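Local coordinates for chintase (Rhizomucor miehei, PDB 5YUQ), which hydrolyses the beta-1,4 glycosidic bonds of chitin, acting as a family 18 glycoside hydrolase with a tunnel-shaped active site, at residues V183-A195 against G250-K262. Sequence-based numbering, arbitrary orientation.
Sequences VNGIRDKNAGANA and GLYVPISQSSQIK
Asn190 and Pro254 meet at a single beta bridge that joins two long loops of this family 18 glycoside hydrolase, one following barrel strand 175-178 and the other following strand 228-240. Two backbone bonds bracket the bridge: Ile255 N donates to Lys189 O, and Ala191 N reaches Val253 O at 2.8 Å. Proline is tolerated at the centre because the bonds run through its neighbours, Val253 O and Ile255 N, and ask for no N-H from it, while its CA still makes a CH...O contact with Lys189 O. Asn190 turns its amide to a later part of its own loop, where ND2 donates to Thr204 O. A water spans the two segments, donating to both Lys189 O and Ile255 O.

Polar side chains extend the contact, and Gln257 contributes both ends of its amide. Extended beyond CG (chi2 -173°), it carries NE2 to Ile186 O, 2.8 Å away, with that oxygen close to the amide plane; the carbonyl belongs to the type I turn Gly185 to Asp188. Gln257 OE1 accepts from Lys189 NZ, which lies in the carbonyl plane on a lone pair. The lysine chain, bent at chi2 (-92°), crosses the glutamine at about a right angle, and its long aliphatic part lets the ammonium reach back from a backbone position facing away.

Apolar packing centres on Ile255, suited by its branching: CG2 lies 3.6 Å from Ala191 CB, while CD1 rests against the turn, 3.4 Å from Asp188 O. Ile255 also touches Ser239 of strand 228-240. The small Ala191 also admits Leu251, and both touch Val323 of strand 322-325. Tyr252 centres an inverse gamma turn, and its ring lies obliquely beside Gly192 CA.

A second water accepts from Ile186 N and donates to Gln260 OE1 at 2.8 Å, while NE2 of the same amide donates to Val238 O.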
# COMPACT_ATOMS: atom_id res chain seq x y z
N VAL A 183 -9.23 -0.01 1.68
CA VAL A 183 -10.08 -1.19 1.66
C VAL A 183 -11.50 -0.83 1.23
O VAL A 183 -12.08 -1.49 0.36
CB VAL A 183 -10.10 -1.91 3.02
CG1 VAL A 183 -11.12 -3.04 2.99
CG2 VAL A 183 -8.72 -2.44 3.35
N ASN A 184 -12.04 0.23 1.81
CA ASN A 184 -13.38 0.65 1.45
C ASN A 184 -13.41 1.99 0.74
O ASN A 184 -12.48 2.80 0.88
CB ASN A 184 -14.27 0.67 2.69
CG ASN A 184 -14.44 -0.71 3.27
OD1 ASN A 184 -15.14 -1.54 2.70
ND2 ASN A 184 -13.81 -0.97 4.40
N GLY A 185 -14.45 2.21 -0.04
CA GLY A 185 -14.61 3.47 -0.74
C GLY A 185 -15.93 3.56 -1.45
O GLY A 185 -16.92 2.94 -1.05
N ILE A 186 -15.99 4.39 -2.49
CA ILE A 186 -17.28 4.57 -3.21
C ILE A 186 -17.87 3.35 -3.90
O ILE A 186 -18.99 3.40 -4.29
CB ILE A 186 -17.26 5.67 -4.28
CG1 ILE A 186 -16.23 5.41 -5.38
CG2 ILE A 186 -17.00 6.99 -3.63
CD1 ILE A 186 -16.44 6.32 -6.56
N ARG A 187 -17.08 2.30 -4.06
CA ARG A 187 -17.62 1.09 -4.67
C ARG A 187 -18.50 0.34 -3.67
O ARG A 187 -19.16 -0.63 -4.02
CB ARG A 187 -16.49 0.18 -5.19
CG ARG A 187 -15.97 0.58 -6.57
CD ARG A 187 -14.60 -0.04 -6.87
NE ARG A 187 -13.54 0.96 -6.81
CZ ARG A 187 -12.34 0.77 -6.26
NH1 ARG A 187 -12.05 -0.40 -5.70
NH2 ARG A 187 -11.44 1.74 -6.26
N ASP A 188 -18.53 0.83 -2.44
CA ASP A 188 -19.33 0.22 -1.38
C ASP A 188 -20.53 1.08 -1.01
O ASP A 188 -20.47 2.31 -1.04
CB ASP A 188 -18.47 0.01 -0.15
CG ASP A 188 -17.32 -0.91 -0.42
OD1 ASP A 188 -17.59 -2.11 -0.59
OD2 ASP A 188 -16.17 -0.44 -0.49
N LYS A 189 -21.63 0.41 -0.65
CA LYS A 189 -22.87 1.09 -0.25
C LYS A 189 -22.75 1.88 1.05
O LYS A 189 -23.36 2.94 1.20
CB LYS A 189 -24.00 0.07 -0.14
CG LYS A 189 -24.52 -0.46 -1.47
CD LYS A 189 -25.69 0.37 -1.98
CE LYS A 189 -26.18 -0.11 -3.34
NZ LYS A 189 -25.19 0.17 -4.42
N ASN A 190 -21.97 1.36 2.00
CA ASN A 190 -21.78 1.98 3.30
C ASN A 190 -20.34 2.44 3.47
O ASN A 190 -19.43 1.91 2.82
CB ASN A 190 -22.12 1.00 4.43
CG ASN A 190 -23.58 0.65 4.48
OD1 ASN A 190 -24.44 1.51 4.29
ND2 ASN A 190 -23.88 -0.62 4.74
N ALA A 191 -20.14 3.42 4.34
CA ALA A 191 -18.79 3.76 4.77
C ALA A 191 -18.18 2.56 5.47
O ALA A 191 -18.88 1.78 6.11
CB ALA A 191 -18.83 4.95 5.70
N GLY A 192 -16.87 2.43 5.37
CA GLY A 192 -16.15 1.43 6.13
C GLY A 192 -14.78 1.99 6.44
O GLY A 192 -14.47 3.10 6.05
N ALA A 193 -13.96 1.22 7.14
CA ALA A 193 -12.64 1.74 7.48
C ALA A 193 -11.69 1.71 6.28
O ALA A 193 -11.79 0.85 5.40
CB ALA A 193 -12.05 0.97 8.67
N ASN A 194 -10.77 2.67 6.26
CA ASN A 194 -9.73 2.69 5.24
C ASN A 194 -8.81 1.49 5.41
O ASN A 194 -8.44 0.81 4.45
CB ASN A 194 -8.91 3.98 5.39
CG ASN A 194 -7.78 4.07 4.40
OD1 ASN A 194 -7.92 3.71 3.23
ND2 ASN A 194 -6.63 4.57 4.86
N ALA A 195 -8.44 1.25 6.66
CA ALA A 195 -7.50 0.19 6.99
C ALA A 195 -8.01 -0.57 8.20
O ALA A 195 -7.39 -0.54 9.25
CB ALA A 195 -6.14 0.78 7.26
N GLY A 250 -22.91 4.74 14.44
CA GLY A 250 -21.67 4.03 14.18
C GLY A 250 -21.11 4.50 12.85
O GLY A 250 -21.60 5.47 12.26
N LEU A 251 -20.09 3.80 12.37
CA LEU A 251 -19.39 4.17 11.15
C LEU A 251 -20.10 3.71 9.89
O LEU A 251 -20.04 4.38 8.86
CB LEU A 251 -17.98 3.56 11.18
CG LEU A 251 -17.16 3.56 9.89
CD1 LEU A 251 -16.82 4.99 9.46
CD2 LEU A 251 -15.88 2.73 10.06
N TYR A 252 -20.76 2.56 9.96
CA TYR A 252 -21.16 1.85 8.75
C TYR A 252 -22.48 2.33 8.17
O TYR A 252 -23.46 1.58 8.09
CB TYR A 252 -21.17 0.34 9.02
CG TYR A 252 -19.82 -0.15 9.51
CD1 TYR A 252 -18.78 -0.37 8.62
CD2 TYR A 252 -19.58 -0.36 10.86
CE1 TYR A 252 -17.54 -0.80 9.06
CE2 TYR A 252 -18.34 -0.79 11.32
CZ TYR A 252 -17.33 -1.00 10.41
OH TYR A 252 -16.10 -1.43 10.84
N VAL A 253 -22.50 3.58 7.74
CA VAL A 253 -23.72 4.23 7.26
C VAL A 253 -23.68 4.42 5.75
O VAL A 253 -22.60 4.41 5.15
CB VAL A 253 -23.90 5.60 7.94
CG1 VAL A 253 -23.97 5.44 9.44
CG2 VAL A 253 -22.75 6.54 7.56
N PRO A 254 -24.85 4.57 5.13
CA PRO A 254 -24.87 4.72 3.67
C PRO A 254 -24.10 5.95 3.20
O PRO A 254 -24.16 7.01 3.83
CB PRO A 254 -26.36 4.86 3.36
CG PRO A 254 -27.01 4.08 4.45
CD PRO A 254 -26.21 4.40 5.67
N ILE A 255 -23.35 5.80 2.10
CA ILE A 255 -22.58 6.90 1.54
C ILE A 255 -23.01 7.22 0.11
O ILE A 255 -23.66 6.41 -0.56
CB ILE A 255 -21.07 6.62 1.53
CG1 ILE A 255 -20.77 5.30 0.81
CG2 ILE A 255 -20.53 6.60 2.96
CD1 ILE A 255 -19.30 5.12 0.48
N SER A 256 -22.63 8.40 -0.36
CA SER A 256 -22.81 8.73 -1.77
C SER A 256 -21.82 7.91 -2.58
O SER A 256 -20.63 7.83 -2.24
CB SER A 256 -22.56 10.21 -2.02
OG SER A 256 -22.45 10.46 -3.41
N GLN A 257 -22.30 7.29 -3.65
CA GLN A 257 -21.43 6.57 -4.57
C GLN A 257 -21.28 7.33 -5.88
O GLN A 257 -20.67 6.82 -6.82
CB GLN A 257 -21.97 5.16 -4.83
CG GLN A 257 -22.06 4.28 -3.60
CD GLN A 257 -22.43 2.85 -3.95
OE1 GLN A 257 -23.61 2.51 -4.05
NE2 GLN A 257 -21.43 2.01 -4.15
N SER A 258 -21.83 8.54 -5.94
CA SER A 258 -21.91 9.28 -7.20
C SER A 258 -20.53 9.72 -7.70
O SER A 258 -20.25 9.64 -8.89
CB SER A 258 -22.83 10.49 -7.06
OG SER A 258 -22.23 11.52 -6.29
N SER A 259 -19.68 10.17 -6.78
CA SER A 259 -18.31 10.56 -7.10
C SER A 259 -17.57 10.77 -5.80
O SER A 259 -18.18 11.13 -4.79
CB SER A 259 -18.27 11.84 -7.93
OG SER A 259 -18.65 12.96 -7.16
N GLN A 260 -16.27 10.54 -5.82
CA GLN A 260 -15.45 10.69 -4.62
C GLN A 260 -15.17 12.15 -4.30
O GLN A 260 -14.61 12.87 -5.12
CB GLN A 260 -14.13 9.94 -4.80
CG GLN A 260 -13.16 10.13 -3.64
CD GLN A 260 -13.72 9.62 -2.33
OE1 GLN A 260 -14.08 8.44 -2.22
NE2 GLN A 260 -13.81 10.49 -1.33
N ILE A 261 -15.57 12.59 -3.11
CA ILE A 261 -15.31 13.97 -2.70
C ILE A 261 -13.82 14.16 -2.37
O ILE A 261 -13.12 13.20 -2.02
CB ILE A 261 -16.15 14.39 -1.48
CG1 ILE A 261 -15.94 13.44 -0.30
CG2 ILE A 261 -17.63 14.46 -1.85
CD1 ILE A 261 -16.40 14.03 1.04
N LYS A 262 -13.37 15.39 -2.51
CA LYS A 262 -11.99 15.76 -2.21
C LYS A 262 -11.69 15.61 -0.72
O LYS A 262 -12.52 15.94 0.13
CB LYS A 262 -11.74 17.20 -2.63
CG LYS A 262 -10.31 17.69 -2.46
CD LYS A 262 -10.23 19.20 -2.75
CE LYS A 262 -8.84 19.75 -2.50
NZ LYS A 262 -7.84 19.20 -3.45
O HOH W 1 -13.52 5.88 -3.23
O HOH W 2 -25.17 4.17 -0.34